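Fimbrial subunit type 1 (Actinomyces oris, PDB 3UXF) forms the major structural subunit of a fimbria on the cell surface, a wall-attached fibre of a Gram-positive bacterium that serves in adhesion. Local coordinates at residues Pro210-Pro215 / Lys282-Arg287; Asp368-Asn373 / Ala415-Val420; Tyr380-Thr385 / Tyr444-Glu449. All coordinates share one frame; numbering follows the deposited sequence.

Interaction 1 of 3, residues Pro210-Pro215 / Lys282-Arg287; sequences PKVDYP and KASEAR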
loop_
_atom_site.group_PDB
_atom_site.type_symbol
_atom_site.label_atom_id
_atom_site.label_comp_id
_atom_site.label_asym_id
_atom_site.label_seq_id
_atom_site.Cartn_x
_atom_site.Cartn_y
_atom_site.Cartn_z
ATOM N N PRO A 210 -0.741 -0.656 -16.513
ATOM C CA PRO A 210 -1.848 -0.857 -17.473
ATOM C C PRO A 210 -1.446 -1.746 -18.644
ATOM O O PRO A 210 -0.327 -1.654 -19.106
ATOM C CB PRO A 210 -2.125 0.558 -17.996
ATOM C CG PRO A 210 -1.608 1.460 -16.936
ATOM C CD PRO A 210 -0.445 0.770 -16.288
ATOM N N LYS A 211 -2.377 -2.567 -19.130
ATOM C CA LYS A 211 -2.134 -3.316 -20.367
ATOM C C LYS A 211 -2.556 -2.481 -21.576
ATOM O O LYS A 211 -3.715 -2.076 -21.670
ATOM C CB LYS A 211 -2.898 -4.623 -20.338
ATOM C CG LYS A 211 -2.573 -5.557 -21.533
ATOM C CD LYS A 211 -3.352 -6.867 -21.402
ATOM C CE LYS A 211 -2.978 -7.888 -22.503
ATOM N NZ LYS A 211 -3.636 -9.216 -22.263
ATOM N N VAL A 212 -1.616 -2.160 -22.454
ATOM C CA VAL A 212 -1.917 -1.408 -23.675
ATOM C C VAL A 212 -1.512 -2.299 -24.851
ATOM O O VAL A 212 -0.816 -3.285 -24.640
ATOM C CB VAL A 212 -1.170 -0.071 -23.767
ATOM C CG1 VAL A 212 -1.529 0.839 -22.567
ATOM C CG2 VAL A 212 0.343 -0.289 -23.852
ATOM N N ASP A 213 -1.949 -1.953 -26.072
ATOM C CA ASP A 213 -1.714 -2.793 -27.252
ATOM C C ASP A 213 -0.336 -2.530 -27.805
ATOM O O ASP A 213 -0.142 -1.806 -28.800
ATOM C CB ASP A 213 -2.793 -2.541 -28.323
ATOM C CG ASP A 213 -2.469 -3.221 -29.653
ATOM O OD1 ASP A 213 -1.776 -4.272 -29.654
ATOM O OD2 ASP A 213 -2.914 -2.693 -30.701
ATOM N N TYR A 214 0.655 -3.091 -27.118
ATOM C CA TYR A 214 2.019 -2.799 -27.459
ATOM C C TYR A 214 2.365 -3.106 -28.935
ATOM O O TYR A 214 2.956 -2.278 -29.619
ATOM C CB TYR A 214 2.961 -3.515 -26.468
ATOM C CG TYR A 214 4.373 -3.132 -26.740
ATOM C CD1 TYR A 214 4.915 -1.968 -26.203
ATOM C CD2 TYR A 214 5.177 -3.905 -27.579
ATOM C CE1 TYR A 214 6.191 -1.592 -26.481
ATOM C CE2 TYR A 214 6.453 -3.523 -27.880
ATOM C CZ TYR A 214 6.973 -2.377 -27.321
ATOM O OH TYR A 214 8.232 -1.968 -27.596
ATOM N N PRO A 215 1.975 -4.290 -29.427
ATOM C CA PRO A 215 2.403 -4.559 -30.804
ATOM C C PRO A 215 1.734 -3.630 -31.816
ATOM O O PRO A 215 2.320 -3.344 -32.867
ATOM C CB PRO A 215 2.029 -6.031 -31.023
ATOM C CG PRO A 215 1.233 -6.462 -29.878
ATOM C CD PRO A 215 1.414 -5.471 -28.758
ATOM N N LYS A 282 9.371 0.044 -21.882
ATOM C CA LYS A 282 9.655 -1.226 -21.252
ATOM C C LYS A 282 8.467 -1.715 -20.443
ATOM O O LYS A 282 8.129 -2.892 -20.480
ATOM C CB LYS A 282 10.884 -1.112 -20.336
ATOM C CG LYS A 282 12.223 -0.978 -21.011
ATOM C CD LYS A 282 13.286 -1.065 -19.924
ATOM C CE LYS A 282 14.721 -1.155 -20.431
ATOM N NZ LYS A 282 15.278 0.063 -21.098
ATOM N N ALA A 283 7.843 -0.824 -19.657
ATOM C CA ALA A 283 6.687 -1.232 -18.903
ATOM C C ALA A 283 5.507 -1.690 -19.777
ATOM O O ALA A 283 4.819 -2.641 -19.425
ATOM C CB ALA A 283 6.255 -0.124 -17.928
ATOM N N SER A 284 5.220 -0.946 -20.844
ATOM C CA SER A 284 4.110 -1.277 -21.724
ATOM C C SER A 284 4.293 -2.705 -22.260
ATOM O O SER A 284 3.377 -3.521 -22.234
ATOM C CB SER A 284 4.069 -0.290 -22.888
ATOM O OG SER A 284 3.845 1.037 -22.428
ATOM N N GLU A 285 5.498 -2.976 -22.702
ATOM C CA GLU A 285 5.833 -4.279 -23.296
ATOM C C GLU A 285 5.795 -5.409 -22.290
ATOM O O GLU A 285 5.251 -6.483 -22.540
ATOM C CB GLU A 285 7.207 -4.217 -23.925
ATOM C CG GLU A 285 7.627 -5.548 -24.615
ATOM C CD GLU A 285 9.016 -5.459 -25.235
ATOM O OE1 GLU A 285 9.929 -4.810 -24.650
ATOM O OE2 GLU A 285 9.180 -6.004 -26.353
ATOM N N ALA A 286 6.389 -5.164 -21.120
ATOM C CA ALA A 286 6.457 -6.189 -20.087
ATOM C C ALA A 286 5.072 -6.624 -19.659
ATOM O O ALA A 286 4.816 -7.813 -19.459
ATOM C CB ALA A 286 7.297 -5.687 -18.855
ATOM N N ARG A 287 4.163 -5.665 -19.492
ATOM C CA ARG A 287 2.834 -5.988 -19.037
ATOM C C ARG A 287 2.060 -6.716 -20.152
ATOM O O ARG A 287 1.315 -7.643 -19.861
ATOM C CB ARG A 287 2.080 -4.707 -18.663
ATOM C CG ARG A 287 0.617 -4.918 -18.279
ATOM C CD ARG A 287 0.404 -5.956 -17.189
ATOM N NE ARG A 287 -1.030 -6.191 -16.999
ATOM C CZ ARG A 287 -1.726 -7.054 -17.739
ATOM N NH1 ARG A 287 -1.096 -7.763 -18.672
ATOM N NH2 ARG A 287 -3.036 -7.227 -17.552
HETATM O O HOH W 1 0.953 -2.833 -21.458
HETATM O O HOH W 2 -2.839 -10.146 -19.490
#

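Interaction 2 of 3, residues Asp368-Asn373 / Ala415-Val420; sequences DKTKYN and AGQGTV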
loop_
_atom_site.group_PDB
_atom_site.type_symbol
_atom_site.label_atom_id
_atom_site.label_comp_id
_atom_site.label_asym_id
_atom_site.label_seq_id
_atom_site.Cartn_x
_atom_site.Cartn_y
_atom_site.Cartn_z
ATOM N N ASP A 368 16.945 9.477 48.954
ATOM C CA ASP A 368 17.897 10.220 48.127
ATOM C C ASP A 368 18.126 9.466 46.809
ATOM O O ASP A 368 19.060 8.677 46.712
ATOM C CB ASP A 368 19.221 10.416 48.858
ATOM C CG ASP A 368 20.220 11.232 48.048
ATOM O OD1 ASP A 368 19.848 11.699 46.944
ATOM O OD2 ASP A 368 21.363 11.409 48.517
ATOM N N LYS A 369 17.285 9.742 45.821
ATOM C CA LYS A 369 17.336 9.040 44.531
ATOM C C LYS A 369 18.654 9.264 43.787
ATOM O O LYS A 369 18.968 8.516 42.839
ATOM C CB LYS A 369 16.197 9.475 43.608
ATOM C CG LYS A 369 14.785 9.356 44.158
ATOM C CD LYS A 369 14.573 8.024 44.778
ATOM C CE LYS A 369 13.116 7.847 45.160
ATOM N NZ LYS A 369 12.948 6.530 45.850
ATOM N N THR A 370 19.408 10.297 44.153
ATOM C CA THR A 370 20.666 10.562 43.451
ATOM C C THR A 370 21.699 9.458 43.702
ATOM O O THR A 370 22.653 9.314 42.944
ATOM C CB THR A 370 21.270 11.960 43.773
ATOM O OG1 THR A 370 21.843 11.944 45.091
ATOM C CG2 THR A 370 20.220 13.033 43.651
ATOM N N LYS A 371 21.495 8.650 44.741
ATOM C CA LYS A 371 22.373 7.524 45.000
ATOM C C LYS A 371 22.259 6.443 43.903
ATOM O O LYS A 371 23.093 5.543 43.830
ATOM C CB LYS A 371 22.061 6.896 46.366
ATOM C CG LYS A 371 22.391 7.811 47.562
ATOM C CD LYS A 371 23.878 8.048 47.698
ATOM C CE LYS A 371 24.170 9.141 48.760
ATOM N NZ LYS A 371 25.601 9.594 48.736
ATOM N N TYR A 372 21.217 6.544 43.083
ATOM C CA TYR A 372 21.018 5.596 41.969
ATOM C C TYR A 372 21.451 6.189 40.627
ATOM O O TYR A 372 21.238 5.568 39.569
ATOM C CB TYR A 372 19.555 5.155 41.915
ATOM C CG TYR A 372 19.114 4.510 43.218
ATOM C CD1 TYR A 372 19.711 3.358 43.670
ATOM C CD2 TYR A 372 18.102 5.086 43.986
ATOM C CE1 TYR A 372 19.330 2.781 44.886
ATOM C CE2 TYR A 372 17.702 4.519 45.190
ATOM C CZ TYR A 372 18.321 3.370 45.623
ATOM O OH TYR A 372 17.939 2.751 46.792
ATOM N N ASN A 373 22.054 7.380 40.639
ATOM C CA ASN A 373 22.678 7.927 39.431
ATOM C C ASN A 373 24.000 7.260 39.100
ATOM O O ASN A 373 24.660 6.679 39.969
ATOM C CB ASN A 373 22.900 9.438 39.609
ATOM C CG ASN A 373 21.610 10.213 39.624
ATOM O OD1 ASN A 373 20.581 9.760 39.088
ATOM N ND2 ASN A 373 21.644 11.410 40.243
ATOM N N ALA A 415 20.710 9.652 35.693
ATOM C CA ALA A 415 21.061 10.980 36.213
ATOM C C ALA A 415 19.821 11.612 36.828
ATOM O O ALA A 415 18.709 11.082 36.750
ATOM C CB ALA A 415 21.552 11.832 35.070
ATOM N N GLY A 416 19.982 12.785 37.441
ATOM C CA GLY A 416 18.833 13.413 38.048
ATOM C C GLY A 416 18.369 12.656 39.273
ATOM O O GLY A 416 19.093 12.563 40.263
ATOM N N GLN A 417 17.157 12.116 39.195
ATOM C CA GLN A 417 16.592 11.328 40.268
ATOM C C GLN A 417 16.674 9.833 39.949
ATOM O O GLN A 417 15.692 9.102 40.106
ATOM C CB GLN A 417 15.140 11.732 40.492
ATOM C CG GLN A 417 15.009 13.189 40.946
ATOM C CD GLN A 417 15.698 13.405 42.273
ATOM O OE1 GLN A 417 15.340 12.784 43.272
ATOM N NE2 GLN A 417 16.699 14.278 42.290
ATOM N N GLY A 418 17.836 9.410 39.454
ATOM C CA GLY A 418 18.077 8.011 39.132
ATOM C C GLY A 418 17.346 7.501 37.914
ATOM O O GLY A 418 16.891 6.350 37.911
ATOM N N THR A 419 17.221 8.329 36.886
ATOM C CA THR A 419 16.468 7.893 35.695
ATOM C C THR A 419 17.249 8.141 34.424
ATOM O O THR A 419 18.173 8.950 34.385
ATOM C CB THR A 419 15.137 8.639 35.569
ATOM O OG1 THR A 419 15.418 10.024 35.329
ATOM C CG2 THR A 419 14.310 8.482 36.826
ATOM N N VAL A 420 16.868 7.457 33.354
ATOM C CA VAL A 420 17.418 7.794 32.042
ATOM C C VAL A 420 16.378 7.424 31.009
ATOM O O VAL A 420 15.655 6.437 31.184
ATOM C CB VAL A 420 18.774 7.102 31.729
ATOM C CG1 VAL A 420 18.647 5.578 31.704
ATOM C CG2 VAL A 420 19.369 7.611 30.407
HETATM O O HOH W 3 16.062 12.386 45.892
#

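Interaction 3 of 3, residues Tyr380-Thr385 / Tyr444-Glu449; sequences YECTKT and YYCLVE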
loop_
_atom_site.group_PDB
_atom_site.type_symbol
_atom_site.label_atom_id
_atom_site.label_comp_id
_atom_site.label_asym_id
_atom_site.label_seq_id
_atom_site.Cartn_x
_atom_site.Cartn_y
_atom_site.Cartn_z
ATOM N N TYR A 380 19.790 -4.807 24.118
ATOM C CA TYR A 380 19.887 -5.796 23.049
ATOM C C TYR A 380 18.481 -6.267 22.657
ATOM O O TYR A 380 17.544 -6.166 23.452
ATOM C CB TYR A 380 20.649 -7.041 23.547
ATOM C CG TYR A 380 22.100 -6.782 23.912
ATOM C CD1 TYR A 380 22.417 -6.162 25.105
ATOM C CD2 TYR A 380 23.140 -7.201 23.076
ATOM C CE1 TYR A 380 23.738 -5.928 25.463
ATOM C CE2 TYR A 380 24.480 -6.948 23.415
ATOM C CZ TYR A 380 24.753 -6.319 24.601
ATOM O OH TYR A 380 26.071 -6.095 24.959
ATOM N N GLU A 381 18.371 -6.825 21.451
ATOM C CA GLU A 381 17.263 -7.742 21.201
ATOM C C GLU A 381 17.641 -9.054 21.873
ATOM O O GLU A 381 18.820 -9.384 21.931
ATOM C CB GLU A 381 17.012 -7.921 19.716
ATOM C CG GLU A 381 16.314 -6.682 19.122
ATOM C CD GLU A 381 16.032 -6.777 17.634
ATOM O OE1 GLU A 381 16.804 -7.390 16.880
ATOM O OE2 GLU A 381 15.016 -6.221 17.209
ATOM N N CYS A 382 16.678 -9.773 22.443
ATOM C CA CYS A 382 17.044 -11.004 23.165
ATOM C C CYS A 382 15.891 -11.970 23.191
ATOM O O CYS A 382 14.744 -11.612 22.951
ATOM C CB CYS A 382 17.475 -10.719 24.606
ATOM S SG CYS A 382 16.114 -9.978 25.573
ATOM N N THR A 383 16.235 -13.210 23.525
ATOM C CA THR A 383 15.251 -14.250 23.712
ATOM C C THR A 383 15.203 -14.523 25.205
ATOM O O THR A 383 16.245 -14.813 25.829
ATOM C CB THR A 383 15.727 -15.499 22.999
ATOM O OG1 THR A 383 15.761 -15.244 21.591
ATOM C CG2 THR A 383 14.752 -16.663 23.298
ATOM N N LYS A 384 14.026 -14.378 25.801
ATOM C CA LYS A 384 13.832 -14.663 27.222
ATOM C C LYS A 384 13.913 -16.166 27.387
ATOM O O LYS A 384 13.374 -16.926 26.566
ATOM C CB LYS A 384 12.456 -14.158 27.651
ATOM C CG LYS A 384 12.068 -14.357 29.099
ATOM C CD LYS A 384 10.760 -13.626 29.334
ATOM C CE LYS A 384 9.897 -14.289 30.376
ATOM N NZ LYS A 384 10.446 -14.081 31.727
ATOM N N THR A 385 14.635 -16.596 28.420
ATOM C CA THR A 385 14.765 -18.021 28.695
ATOM C C THR A 385 14.591 -18.290 30.185
ATOM O O THR A 385 14.485 -17.389 30.998
ATOM C CB THR A 385 16.141 -18.546 28.341
ATOM O OG1 THR A 385 17.101 -17.917 29.207
ATOM C CG2 THR A 385 16.483 -18.295 26.864
ATOM N N TYR A 444 11.593 -9.852 22.499
ATOM C CA TYR A 444 11.976 -9.038 23.649
ATOM C C TYR A 444 13.157 -8.128 23.340
ATOM O O TYR A 444 13.987 -8.424 22.468
ATOM C CB TYR A 444 12.358 -9.928 24.824
ATOM C CG TYR A 444 11.191 -10.404 25.634
ATOM C CD1 TYR A 444 10.664 -9.615 26.632
ATOM C CD2 TYR A 444 10.660 -11.676 25.436
ATOM C CE1 TYR A 444 9.612 -10.041 27.385
ATOM C CE2 TYR A 444 9.587 -12.115 26.204
ATOM C CZ TYR A 444 9.094 -11.294 27.185
ATOM O OH TYR A 444 8.034 -11.713 27.977
ATOM N N TYR A 445 13.236 -7.041 24.096
ATOM C CA TYR A 445 14.511 -6.365 24.297
ATOM C C TYR A 445 15.051 -6.762 25.673
ATOM O O TYR A 445 14.300 -7.273 26.503
ATOM C CB TYR A 445 14.281 -4.852 24.300
ATOM C CG TYR A 445 13.841 -4.339 22.960
ATOM C CD1 TYR A 445 14.642 -4.530 21.834
ATOM C CD2 TYR A 445 12.647 -3.649 22.808
ATOM C CE1 TYR A 445 14.234 -4.052 20.570
ATOM C CE2 TYR A 445 12.220 -3.160 21.552
ATOM C CZ TYR A 445 13.035 -3.365 20.437
ATOM O OH TYR A 445 12.621 -2.923 19.190
ATOM N N CYS A 446 16.335 -6.504 25.926
ATOM C CA CYS A 446 16.955 -6.767 27.230
ATOM C C CYS A 446 17.769 -5.558 27.611
ATOM O O CYS A 446 18.532 -5.053 26.783
ATOM C CB CYS A 446 17.933 -7.980 27.134
ATOM S SG CYS A 446 17.011 -9.557 27.395
ATOM N N LEU A 447 17.638 -5.104 28.850
ATOM C CA LEU A 447 18.652 -4.187 29.411
ATOM C C LEU A 447 19.806 -5.009 29.926
ATOM O O LEU A 447 19.599 -6.060 30.508
ATOM C CB LEU A 447 18.071 -3.418 30.582
ATOM C CG LEU A 447 16.900 -2.502 30.280
ATOM C CD1 LEU A 447 16.371 -1.937 31.571
ATOM C CD2 LEU A 447 17.321 -1.407 29.308
ATOM N N VAL A 448 21.035 -4.551 29.703
ATOM C CA VAL A 448 22.171 -5.115 30.425
ATOM C C VAL A 448 22.760 -3.987 31.239
ATOM O O VAL A 448 23.131 -2.943 30.711
ATOM C CB VAL A 448 23.218 -5.680 29.456
ATOM C CG1 VAL A 448 24.509 -6.043 30.205
ATOM C CG2 VAL A 448 22.636 -6.911 28.712
ATOM N N GLU A 449 22.830 -4.192 32.551
ATOM C CA GLU A 449 23.481 -3.214 33.413
ATOM C C GLU A 449 25.003 -3.337 33.273
ATOM O O GLU A 449 25.601 -4.302 33.706
ATOM C CB GLU A 449 23.020 -3.388 34.853
ATOM C CG GLU A 449 23.495 -2.273 35.776
ATOM C CD GLU A 449 22.815 -2.279 37.142
ATOM O OE1 GLU A 449 21.703 -2.841 37.281
ATOM O OE2 GLU A 449 23.392 -1.683 38.120
HETATM O O HOH W 4 12.533 -5.447 17.948
#

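Interaction 1 of 3, residues Pro210-Pro215 / Lys282-Arg287
A water molecule between the backbones of V212 and S284 is gripped by three groups: it donates to S284 O at 2.6 Å from the water oxygen and to P210 O, and accepts from V212 N. The loop is thus joined to the helix through solvent. Beside it, V212 CG2 lies 3.8 Å from S284 CB, the small serine allowing the close approach; the S284 hydroxyl bonds R280 O and I220 N. The contact packs helix 277-288, which follows strand 269-275, against the loop joining strand 201-208 of one sheet to strand 224-229 of another. Y214 lays its ring flat on the helix: E285 CB sits 3.8 Å from the ring centroid, 9° off the normal, a CH-pi contact, and the E285 carboxylate stacks near Y214 CE2, its plane 26° from that of the ring. R281 binds both Y214 OH and E285 OE1. At the other end the K211 and R287 side chains cross at about a right angle, K211 CB resting over one face of the guanidinium, 3.7 Å from R287 CZ. With CG anti to N (chi1 -173°), extended K211 takes its charge past the arginine, and a second water accepts from K211 NZ and R287 NH1.

Interaction 2 of 3, residues Asp368-Asn373 / Ala415-Val420
N373 and the turn G416-G418 are joined by hydrogen bonds from both ends of one side-chain amide. N373 ND2 gives a nearly straight bond to G416 O (2.8 Å, 164°); G416 O lies in the amide plane, while the donor approaches from above the carbonyl plane. N373 OD1 accepts from G418 N at the same length, but the 129° angle makes this bond weak. An asparagine suits the place because its amide offers a donor and an acceptor side by side, and chi1 of -69°, with CG beside the backbone N, directs both at the turn. The backbone here forms a G1 beta bulge, G418 and T419 both facing A415 at the start of strand 419-426 of the prealbumin-like domain; G418 has a positive phi, which favours glycine, and its backbone also bonds to K360. Within 368-373, D368 makes an Asx turn at the head of the 3-10 segment 369-372: D368 OD1 takes T370 OG1 at 2.7 Å and T370 N from the same face of the carboxylate. Van der Waals contacts add to these. K369 CB meets Q417 OE1 at 3.4 Å, the two side chains crossing at about a right angle, and T370 CG2 lies 3.6 Å from G416 O. One water bridges the same region, accepting from K369 N and donating to Q417 OE1 at 2.7 Å.

Interaction 3 of 3, residues Tyr380-Thr385 / Tyr444-Glu449
An antiparallel strand pair of the prealbumin-like domain, 376-385 with 444-451, is cross-linked here by the disulfide C382-C446. Y380 and C446 form a hydrogen-bonded pair: Y380 N meets C446 O at 3.0 Å in the carbonyl plane, and C446 N returns a bond to Y380 O. E381 and Y445 follow as a non-hydrogen-bonded pair, and C382 N reaches Y444 O at 3.0 Å. The short segments run at 109° to each other. Because C446 pairs with Y380, the disulfide runs diagonally, C382 SG to C446 SG 2.1 Å, on the sheet face that also carries Y380 and Y444. C382 SG takes the position between N and the carbonyl carbon (chi1 62°), which turns it toward its partner. E381 and Y445 lie side by side, E381 CG 3.7 Å from Y445 CE1, and a water donates to both E381 OE2 and Y445 OH; Y445 OH also bonds R426 O. Farther out, K384 CD lies 3.6 Å from Y444 CZ, the aliphatic chain passing the ring obliquely, while R466 makes a cation-pi contact with Y444. A covalent link added to the backbone bonds of these strongly angled strands probably resists their separation, consistent with a secreted surface protein.

Overall arrangement
Interactions 2 and 3 share one prealbumin-like domain, and their segments alternate along the chain: 368-373, 380-385, 415-420, 444-449. Their centres are 23 Å apart and their nearest atoms about 8 Å apart, so they do not touch. Interaction 1 is complete earlier in the chain and lies on the opposite side of its centre, 66 Å from interaction 2 and 51 Å from interaction 3, centre to centre. The interrupted strand 344-362 pairs with strand 312-321 and with strand 419-426 of interaction 2; strand 269-275, which leads into the helix of interaction 1, pairs with 224-229, itself paired with 312-321. The Y380 side chain of interaction 3 is about 9 Å from a bound calcium ion.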